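Long-range contacts in citrate synthase (Mycobacterium tuberculosis, PDB 4TVM), which catalyses the condensation of oxaloacetate with acetyl-CoA and water to give citrate and CoA, a step of the Krebs cycle: residues Y177-S182 against R202-F207; H113-E118 against F187-N192; R122-F127 against S138-A143. All blocks are in the same frame, centred on the assembly; numbering follows the deposited sequence.

Overall arrangement
Contacts 1 and 3 are buried and contact 2 lies at the surface; all three are away from the oxaloacetate site. Contact 1 joins the C-terminal ends of helices 159-182 and 196-205, and contact 2 uses the loop between those helices; their centres lie about 12 Å apart. Contact 3 packs the turn after helix 118-122 against helix 133-147, next to the second subunit. A chain of rings connects them: F187 of contact 2 stacks on Y177 of contact 1 and meets F124 of contact 3 edge-to-face. Chemistry follows place: a lysine on helix-end carbonyls in contact 1, a tyrosine-carboxylate bond in contact 2, phenylalanines packed on a helix in contact 3.

Contact 1 of 3, residues Y177-S182 against R202-F207; sequences YAYKKS and RLTFGF
K180 of helix 159-182 carries the polar part, donating to G206 O just beyond helix 196-205 (NZ to O 2.9 Å). The bond comes from above the carbonyl plane, at a C=O...donor angle of 142°. A weak second bond joins K180 NZ to T204 O, and Q185 OE1 takes another from the same nitrogen. After a bend at chi2 (-57°), which sets CD, the chain runs on extended. The ammonium also makes an off-centre cation-pi contact with the F207 ring, NZ 4.9 Å from the ring centroid.

Aromatic contacts come from Y179. With CG anti to the backbone N (chi1 174°), its ring is carried toward 202-207, and CD2 meets T204 CG2 at 3.8 Å, the two side chains crossing at about a right angle. The ring lies obliquely to that of F205. T204 OG1 turns back to F200 O within its own helix.

Apolar packing is supplied by L203, whose CD2 meets Y177 CE1 at the ring edge, 4.2 Å away; Y177 OH is bonded to L188 O. A lysine from one helix meeting carbonyls at the C-terminal end of the next, where its positive charge probably interacts favourably with the negative end of the helix dipole, joins two consecutive helices of the mainly alpha-helical citrate synthase fold.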
loop_
_atom_site.group_PDB
_atom_site.type_symbol
_atom_site.label_atom_id
_atom_site.label_comp_id
_atom_site.label_asym_id
_atom_site.label_seq_id
_atom_site.Cartn_x
_atom_site.Cartn_y
_atom_site.Cartn_z
ATOM N N TYR A 177 20.897 2.963 8.329
ATOM C CA TYR A 177 21.077 4.412 8.265
ATOM C C TYR A 177 19.968 5.179 8.950
ATOM O O TYR A 177 20.201 6.231 9.513
ATOM C CB TYR A 177 21.215 4.887 6.834
ATOM C CG TYR A 177 22.535 4.543 6.227
ATOM C CD1 TYR A 177 23.429 3.670 6.860
ATOM C CD2 TYR A 177 22.902 5.081 5.021
ATOM C CE1 TYR A 177 24.635 3.361 6.289
ATOM C CE2 TYR A 177 24.114 4.779 4.453
ATOM C CZ TYR A 177 24.968 3.921 5.093
ATOM O OH TYR A 177 26.155 3.628 4.501
ATOM N N ALA A 178 18.759 4.653 8.894
ATOM C CA ALA A 178 17.638 5.308 9.532
ATOM C C ALA A 178 17.828 5.273 11.038
ATOM O O ALA A 178 17.450 6.194 11.733
ATOM C CB ALA A 178 16.353 4.625 9.124
ATOM N N TYR A 179 18.405 4.190 11.546
ATOM C CA TYR A 179 18.775 4.115 12.967
ATOM C C TYR A 179 19.802 5.160 13.258
ATOM O O TYR A 179 19.645 5.939 14.172
ATOM C CB TYR A 179 19.361 2.739 13.347
ATOM C CG TYR A 179 19.865 2.723 14.739
ATOM C CD1 TYR A 179 18.989 2.735 15.804
ATOM C CD2 TYR A 179 21.244 2.735 15.014
ATOM C CE1 TYR A 179 19.462 2.736 17.107
ATOM C CE2 TYR A 179 21.720 2.742 16.311
ATOM C CZ TYR A 179 20.822 2.750 17.350
ATOM O OH TYR A 179 21.269 2.748 18.644
ATOM N N LYS A 180 20.858 5.209 12.473
ATOM C CA LYS A 180 21.918 6.168 12.793
ATOM C C LYS A 180 21.392 7.583 12.828
ATOM O O LYS A 180 21.829 8.398 13.653
ATOM C CB LYS A 180 23.075 6.056 11.813
ATOM C CG LYS A 180 23.866 4.760 11.987
ATOM C CD LYS A 180 24.377 4.661 13.413
ATOM C CE LYS A 180 25.562 3.711 13.543
ATOM N NZ LYS A 180 26.048 3.685 14.950
ATOM N N LYS A 181 20.447 7.852 11.932
ATOM C CA LYS A 181 19.782 9.129 11.869
ATOM C C LYS A 181 18.943 9.393 13.109
ATOM O O LYS A 181 18.874 10.513 13.578
ATOM C CB LYS A 181 18.902 9.191 10.631
ATOM C CG LYS A 181 18.325 10.584 10.347
ATOM C CD LYS A 181 19.427 11.583 10.040
ATOM C CE LYS A 181 18.928 13.008 10.154
ATOM N NZ LYS A 181 20.016 13.933 9.707
ATOM N N SER A 182 18.312 8.359 13.651
ATOM C CA SER A 182 17.430 8.518 14.792
ATOM C C SER A 182 18.195 8.873 16.062
ATOM O O SER A 182 17.617 9.241 17.081
ATOM C CB SER A 182 16.635 7.233 14.994
ATOM O OG SER A 182 17.436 6.214 15.574
ATOM N N ARG A 202 26.907 -4.088 12.209
ATOM C CA ARG A 202 27.961 -3.063 12.279
ATOM C C ARG A 202 27.440 -1.707 11.859
ATOM O O ARG A 202 27.813 -0.680 12.430
ATOM C CB ARG A 202 29.111 -3.407 11.333
ATOM C CG ARG A 202 30.404 -2.655 11.620
ATOM C CD ARG A 202 31.486 -2.937 10.587
ATOM N NE ARG A 202 32.429 -1.824 10.430
ATOM C CZ ARG A 202 32.459 -0.984 9.386
ATOM N NH1 ARG A 202 31.566 -1.078 8.395
ATOM N NH2 ARG A 202 33.372 -0.016 9.338
ATOM N N LEU A 203 26.617 -1.711 10.804
ATOM C CA LEU A 203 26.103 -0.480 10.232
ATOM C C LEU A 203 25.213 0.172 11.258
ATOM O O LEU A 203 25.114 1.388 11.316
ATOM C CB LEU A 203 25.282 -0.766 9.016
ATOM C CG LEU A 203 26.010 -1.127 7.746
ATOM C CD1 LEU A 203 24.961 -1.365 6.658
ATOM C CD2 LEU A 203 26.928 -0.013 7.355
ATOM N N THR A 204 24.570 -0.666 12.056
ATOM C CA THR A 204 23.614 -0.239 13.061
ATOM C C THR A 204 24.306 0.212 14.316
ATOM O O THR A 204 23.934 1.223 14.907
ATOM C CB THR A 204 22.716 -1.408 13.438
ATOM O OG1 THR A 204 22.265 -2.043 12.241
ATOM C CG2 THR A 204 21.514 -0.950 14.216
ATOM N N PHE A 205 25.321 -0.534 14.719
ATOM C CA PHE A 205 25.929 -0.337 16.020
ATOM C C PHE A 205 27.366 0.126 15.983
ATOM O O PHE A 205 27.886 0.543 16.984
ATOM C CB PHE A 205 25.826 -1.654 16.808
ATOM C CG PHE A 205 24.413 -2.021 17.153
ATOM C CD1 PHE A 205 23.623 -1.133 17.899
ATOM C CD2 PHE A 205 23.863 -3.203 16.723
ATOM C CE1 PHE A 205 22.320 -1.439 18.217
ATOM C CE2 PHE A 205 22.555 -3.514 17.043
ATOM C CZ PHE A 205 21.782 -2.630 17.785
ATOM N N GLY A 206 28.016 0.048 14.841
ATOM C CA GLY A 206 29.396 0.478 14.721
ATOM C C GLY A 206 29.569 1.983 14.871
ATOM O O GLY A 206 28.708 2.767 14.443
ATOM N N PHE A 207 30.678 2.378 15.509
ATOM C CA PHE A 207 31.158 3.745 15.471
ATOM C C PHE A 207 32.436 3.774 14.668
ATOM O O PHE A 207 33.069 2.750 14.484
ATOM C CB PHE A 207 31.450 4.237 16.866
ATOM C CG PHE A 207 30.303 4.090 17.807
ATOM C CD1 PHE A 207 29.298 5.060 17.849
ATOM C CD2 PHE A 207 30.213 2.987 18.655
ATOM C CE1 PHE A 207 28.217 4.926 18.717
ATOM C CE2 PHE A 207 29.134 2.851 19.526
ATOM C CZ PHE A 207 28.135 3.814 19.556
#

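Contact 2 of 3, residues H113-E118 against F187-N192; sequences HTMLHE and FLYPDN
Y189 OH is held by two groups: it donates to E118 OE1 (OH to OE1 2.7 Å) and is hydrogen-bonded to K121 NZ from the next turn of the same helix, whose ammonium would be expected to favour the charged form of the carboxylate. The hydroxyl meets OE1 from above the carboxylate, 37° out of its plane. Seen from the tyrosine, E118 OE1 lies in the plane of the ring, at its edge, also 3.6 Å from Y189 CE1. The two side chains cross at about a right angle, with carboxylate and ring planes 40° apart. In E118 a bend at chi2 (-65°) turns CD, and with it the carboxylate, toward the Y189 hydroxyl.

E118 opens helix 118-122, and H117 just before it holds the N-cap position, its ND1 accepting from D119 N. The contact thus joins the entry to this helix with the loop between helices 159-182 and 196-205, at the surface of the helical body of citrate synthase.

M115 adds a Met-aromatic contact, SD lying 5.2 Å from the centroid of the Y189 ring and oblique to it. Its CG comes to the ring edge, 4.2 Å from Y189 CD1. At the buried end of the contact T114 and P190 slide past each other in opposite directions. T114 OG1 lies 3.4 Å from P190 CG and nearly as close to P190 CB, so the hydroxyl oxygen sits against the proline ring carbons. T114 also touches A169 of helix 159-182 and bonds through its O to T173 OG1 of that helix, while P190 touches N199 of helix 196-205.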
loop_
_atom_site.group_PDB
_atom_site.type_symbol
_atom_site.label_atom_id
_atom_site.label_comp_id
_atom_site.label_asym_id
_atom_site.label_seq_id
_atom_site.Cartn_x
_atom_site.Cartn_y
_atom_site.Cartn_z
ATOM N N HIS A 113 26.085 -5.288 -3.888
ATOM C CA HIS A 113 25.074 -4.223 -4.090
ATOM C C HIS A 113 24.571 -3.534 -2.817
ATOM O O HIS A 113 23.495 -2.914 -2.817
ATOM C CB HIS A 113 23.849 -4.772 -4.843
ATOM C CG HIS A 113 24.100 -5.061 -6.290
ATOM N ND1 HIS A 113 24.835 -6.145 -6.714
ATOM C CD2 HIS A 113 23.712 -4.410 -7.409
ATOM C CE1 HIS A 113 24.893 -6.148 -8.034
ATOM N NE2 HIS A 113 24.215 -5.107 -8.479
ATOM N N THR A 114 25.348 -3.601 -1.744
ATOM C CA THR A 114 24.899 -3.096 -0.464
ATOM C C THR A 114 25.135 -1.627 -0.277
ATOM O O THR A 114 24.601 -1.030 0.670
ATOM C CB THR A 114 25.618 -3.784 0.691
ATOM O OG1 THR A 114 27.010 -3.796 0.414
ATOM C CG2 THR A 114 25.117 -5.204 0.886
ATOM N N MET A 115 25.972 -1.039 -1.121
ATOM C CA MET A 115 26.221 0.383 -1.028
ATOM C C MET A 115 25.135 1.110 -1.798
ATOM O O MET A 115 24.824 0.724 -2.915
ATOM C CB MET A 115 27.579 0.726 -1.610
ATOM C CG MET A 115 28.255 1.866 -0.869
ATOM S SD MET A 115 29.935 2.208 -1.393
ATOM C CE MET A 115 30.781 0.809 -0.626
ATOM N N LEU A 116 24.546 2.125 -1.169
ATOM C CA LEU A 116 23.667 3.075 -1.830
ATOM C C LEU A 116 24.476 4.077 -2.633
ATOM O O LEU A 116 25.602 4.440 -2.262
ATOM C CB LEU A 116 22.898 3.933 -0.816
ATOM C CG LEU A 116 22.308 3.344 0.441
ATOM C CD1 LEU A 116 21.585 4.435 1.206
ATOM C CD2 LEU A 116 21.353 2.232 0.105
ATOM N N HIS A 117 23.871 4.550 -3.708
ATOM C CA HIS A 117 24.278 5.809 -4.358
ATOM C C HIS A 117 24.543 6.867 -3.306
ATOM O O HIS A 117 23.666 7.133 -2.471
ATOM C CB HIS A 117 23.154 6.327 -5.288
ATOM C CG HIS A 117 23.649 7.220 -6.378
ATOM N ND1 HIS A 117 23.967 8.546 -6.168
ATOM C CD2 HIS A 117 23.892 6.980 -7.687
ATOM C CE1 HIS A 117 24.381 9.084 -7.297
ATOM N NE2 HIS A 117 24.352 8.149 -8.231
ATOM N N GLU A 118 25.730 7.477 -3.354
ATOM C CA GLU A 118 26.083 8.559 -2.430
ATOM C C GLU A 118 25.011 9.653 -2.257
ATOM O O GLU A 118 24.850 10.194 -1.148
ATOM C CB GLU A 118 27.382 9.232 -2.859
ATOM C CG GLU A 118 28.625 8.610 -2.251
ATOM C CD GLU A 118 28.648 8.781 -0.758
ATOM O OE1 GLU A 118 28.490 7.762 -0.055
ATOM O OE2 GLU A 118 28.782 9.930 -0.296
ATOM N N PHE A 187 27.166 7.602 9.680
ATOM C CA PHE A 187 26.870 6.379 8.972
ATOM C C PHE A 187 28.196 5.720 8.736
ATOM O O PHE A 187 29.162 6.396 8.469
ATOM C CB PHE A 187 26.213 6.620 7.629
ATOM C CG PHE A 187 24.859 7.282 7.696
ATOM C CD1 PHE A 187 24.223 7.602 8.903
ATOM C CD2 PHE A 187 24.194 7.559 6.525
ATOM C CE1 PHE A 187 22.958 8.193 8.901
ATOM C CE2 PHE A 187 22.950 8.144 6.530
ATOM C CZ PHE A 187 22.327 8.460 7.717
ATOM N N LEU A 188 28.240 4.396 8.822
ATOM C CA LEU A 188 29.402 3.616 8.346
ATOM C C LEU A 188 29.119 3.082 6.949
ATOM O O LEU A 188 28.018 3.259 6.437
ATOM C CB LEU A 188 29.686 2.444 9.305
ATOM C CG LEU A 188 30.701 2.723 10.426
ATOM C CD1 LEU A 188 30.433 4.077 11.051
ATOM C CD2 LEU A 188 30.706 1.636 11.510
ATOM N N TYR A 189 30.105 2.407 6.344
ATOM C CA TYR A 189 29.906 1.699 5.079
ATOM C C TYR A 189 29.983 0.187 5.231
ATOM O O TYR A 189 30.505 -0.274 6.207
ATOM C CB TYR A 189 30.932 2.151 4.075
ATOM C CG TYR A 189 30.671 3.534 3.565
ATOM C CD1 TYR A 189 29.801 3.752 2.490
ATOM C CD2 TYR A 189 31.291 4.631 4.141
ATOM C CE1 TYR A 189 29.563 5.035 2.011
ATOM C CE2 TYR A 189 31.073 5.895 3.673
ATOM C CZ TYR A 189 30.209 6.091 2.615
ATOM O OH TYR A 189 30.019 7.364 2.162
ATOM N N PRO A 190 29.424 -0.585 4.282
ATOM C CA PRO A 190 29.645 -2.037 4.203
ATOM C C PRO A 190 31.105 -2.484 4.249
ATOM O O PRO A 190 31.950 -1.863 3.633
ATOM C CB PRO A 190 29.051 -2.404 2.838
ATOM C CG PRO A 190 27.945 -1.429 2.650
ATOM C CD PRO A 190 28.306 -0.172 3.402
ATOM N N ASP A 191 31.368 -3.547 5.006
ATOM C CA ASP A 191 32.651 -4.257 5.011
ATOM C C ASP A 191 32.473 -5.519 4.157
ATOM O O ASP A 191 31.656 -6.366 4.485
ATOM C CB ASP A 191 32.972 -4.642 6.452
ATOM C CG ASP A 191 34.404 -5.118 6.648
ATOM O OD1 ASP A 191 35.084 -5.518 5.673
ATOM O OD2 ASP A 191 34.847 -5.069 7.813
ATOM N N ASN A 192 33.219 -5.643 3.065
ATOM C CA ASN A 192 33.113 -6.846 2.207
ATOM C C ASN A 192 33.436 -8.133 2.914
ATOM O O ASN A 192 33.150 -9.202 2.408
ATOM C CB ASN A 192 34.023 -6.765 0.971
ATOM C CG ASN A 192 33.295 -6.234 -0.250
ATOM O OD1 ASN A 192 32.089 -6.452 -0.425
ATOM N ND2 ASN A 192 34.022 -5.532 -1.098
#

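Contact 3 of 3, residues R122-F127 against S138-A143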
loop_
_atom_site.group_PDB
_atom_site.type_symbol
_atom_site.label_atom_id
_atom_site.label_comp_id
_atom_site.label_asym_id
_atom_site.label_seq_id
_atom_site.Cartn_x
_atom_site.Cartn_y
_atom_site.Cartn_z
ATOM N N ARG A 122 23.197 10.758 1.017
ATOM C CA ARG A 122 23.057 12.160 1.416
ATOM C C ARG A 122 21.613 12.576 1.721
ATOM O O ARG A 122 21.373 13.339 2.633
ATOM C CB ARG A 122 23.608 13.061 0.317
ATOM C CG ARG A 122 25.117 13.262 0.328
ATOM C CD ARG A 122 25.594 13.814 -1.015
ATOM N NE ARG A 122 24.802 14.967 -1.447
ATOM C CZ ARG A 122 24.987 15.631 -2.591
ATOM N NH1 ARG A 122 25.946 15.271 -3.446
ATOM N NH2 ARG A 122 24.211 16.674 -2.877
ATOM N N PHE A 123 20.667 12.086 0.926
ATOM C CA PHE A 123 19.233 12.301 1.116
ATOM C C PHE A 123 18.724 12.047 2.533
ATOM O O PHE A 123 17.732 12.621 2.932
ATOM C CB PHE A 123 18.528 11.363 0.157
ATOM C CG PHE A 123 17.034 11.455 0.158
ATOM C CD1 PHE A 123 16.285 10.643 0.989
ATOM C CD2 PHE A 123 16.385 12.253 -0.759
ATOM C CE1 PHE A 123 14.900 10.665 0.952
ATOM C CE2 PHE A 123 14.997 12.295 -0.800
ATOM C CZ PHE A 123 14.251 11.488 0.053
ATOM N N PHE A 124 19.420 11.210 3.306
ATOM C CA PHE A 124 19.144 11.108 4.743
ATOM C C PHE A 124 19.355 12.423 5.482
ATOM O O PHE A 124 18.808 12.632 6.578
ATOM C CB PHE A 124 19.983 9.997 5.390
ATOM C CG PHE A 124 19.450 8.583 5.131
ATOM C CD1 PHE A 124 19.810 7.879 3.982
ATOM C CD2 PHE A 124 18.610 7.973 6.040
ATOM C CE1 PHE A 124 19.346 6.598 3.747
ATOM C CE2 PHE A 124 18.151 6.690 5.831
ATOM C CZ PHE A 124 18.519 5.997 4.678
ATOM N N ASP A 125 20.121 13.321 4.872
ATOM C CA ASP A 125 20.439 14.594 5.494
ATOM C C ASP A 125 19.241 15.513 5.667
ATOM O O ASP A 125 19.227 16.348 6.573
ATOM C CB ASP A 125 21.559 15.303 4.714
ATOM C CG ASP A 125 22.902 14.610 4.881
ATOM O OD1 ASP A 125 22.971 13.655 5.683
ATOM O OD2 ASP A 125 23.889 15.006 4.220
ATOM N N GLY A 126 18.235 15.339 4.813
ATOM C CA GLY A 126 17.053 16.189 4.807
ATOM C C GLY A 126 16.045 15.892 5.890
ATOM O O GLY A 126 15.206 16.742 6.243
ATOM N N PHE A 127 16.082 14.686 6.429
ATOM C CA PHE A 127 15.184 14.371 7.534
ATOM C C PHE A 127 15.562 15.165 8.799
ATOM O O PHE A 127 16.700 15.631 8.946
ATOM C CB PHE A 127 15.181 12.861 7.792
ATOM C CG PHE A 127 14.560 12.077 6.673
ATOM C CD1 PHE A 127 13.192 12.153 6.428
ATOM C CD2 PHE A 127 15.329 11.263 5.859
ATOM C CE1 PHE A 127 12.620 11.416 5.402
ATOM C CE2 PHE A 127 14.755 10.538 4.814
ATOM C CZ PHE A 127 13.407 10.623 4.581
ATOM N N SER A 138 10.287 4.286 4.940
ATOM C CA SER A 138 9.271 4.297 3.871
ATOM C C SER A 138 9.646 5.392 2.848
ATOM O O SER A 138 9.511 5.215 1.627
ATOM C CB SER A 138 7.904 4.596 4.454
ATOM O OG SER A 138 8.042 5.679 5.373
ATOM N N SER A 139 10.146 6.516 3.360
ATOM C CA SER A 139 10.431 7.636 2.510
ATOM C C SER A 139 11.512 7.249 1.525
ATOM O O SER A 139 11.405 7.540 0.331
ATOM C CB SER A 139 10.846 8.829 3.354
ATOM O OG SER A 139 10.800 10.020 2.604
ATOM N N VAL A 140 12.540 6.578 2.040
ATOM C CA VAL A 140 13.731 6.248 1.262
ATOM C C VAL A 140 13.463 5.125 0.256
ATOM O O VAL A 140 13.950 5.135 -0.840
ATOM C CB VAL A 140 14.894 5.917 2.209
ATOM C CG1 VAL A 140 16.148 5.539 1.433
ATOM C CG2 VAL A 140 15.200 7.134 3.079
ATOM N N VAL A 141 12.601 4.195 0.605
ATOM C CA VAL A 141 12.245 3.134 -0.306
ATOM C C VAL A 141 11.504 3.644 -1.537
ATOM O O VAL A 141 11.796 3.238 -2.648
ATOM C CB VAL A 141 11.423 2.080 0.436
ATOM C CG1 VAL A 141 10.942 0.978 -0.508
ATOM C CG2 VAL A 141 12.275 1.490 1.543
ATOM N N ASN A 142 10.524 4.517 -1.351
ATOM C CA ASN A 142 9.898 5.181 -2.503
ATOM C C ASN A 142 10.926 5.918 -3.359
ATOM O O ASN A 142 10.881 5.839 -4.594
ATOM C CB ASN A 142 8.814 6.112 -2.024
ATOM C CG ASN A 142 7.578 5.340 -1.552
ATOM O OD1 ASN A 142 6.844 4.741 -2.369
ATOM N ND2 ASN A 142 7.360 5.313 -0.237
ATOM N N ALA A 143 11.908 6.547 -2.713
ATOM C CA ALA A 143 12.949 7.281 -3.428
ATOM C C ALA A 143 13.891 6.387 -4.270
ATOM O O ALA A 143 14.641 6.877 -5.139
ATOM C CB ALA A 143 13.753 8.108 -2.443
#
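F124 and V140 are the closest backbone positions, their CA atoms 8.1 Å apart, so the gap between the two segments is filled by side chains. Residues 122-127 run from the last residue of helix 118-122 into a turn, with a short 3-10 piece at 124-125; residues 138-143 are a stretch of helix 133-147. Turn and helix together make part of the subunit interface of the citrate synthase dimer, where S139 O is hydrogen-bonded to S139 OG of the second subunit.

The turn sends three phenylalanines to the helix, and V140 CG2 touches all of them. It makes a CH-pi contact over one face of the F124 ring, 4.2 Å from the centroid and displaced toward the rim. The side chains of F124 and V140 cross at about a right angle, and V140 CG1, anti to the backbone N (chi1 179°), also reaches F124 at CZ and CE1. Toward F127 the same CG2 methyl comes obliquely, 3.8 Å from F127 CE2. At F123 it lies near the ring plane, 4.1 Å from CE1, with the two side chains sliding past each other in opposite directions.

CG anti to the backbone N (chi1 -178°) directs F123 at the helix, where A143 CB lies over one face of its ring, 4.2 Å from CZ. This ring also meets F123 of the second subunit, and F127 of that subunit edge-to-face. F124 also touches I174 of helix 159-182. One turn before A143, S139 OG lies in the plane of the F127 ring at its edge, 3.3 Å from F127 CZ, and S139 CB is close to the same carbon.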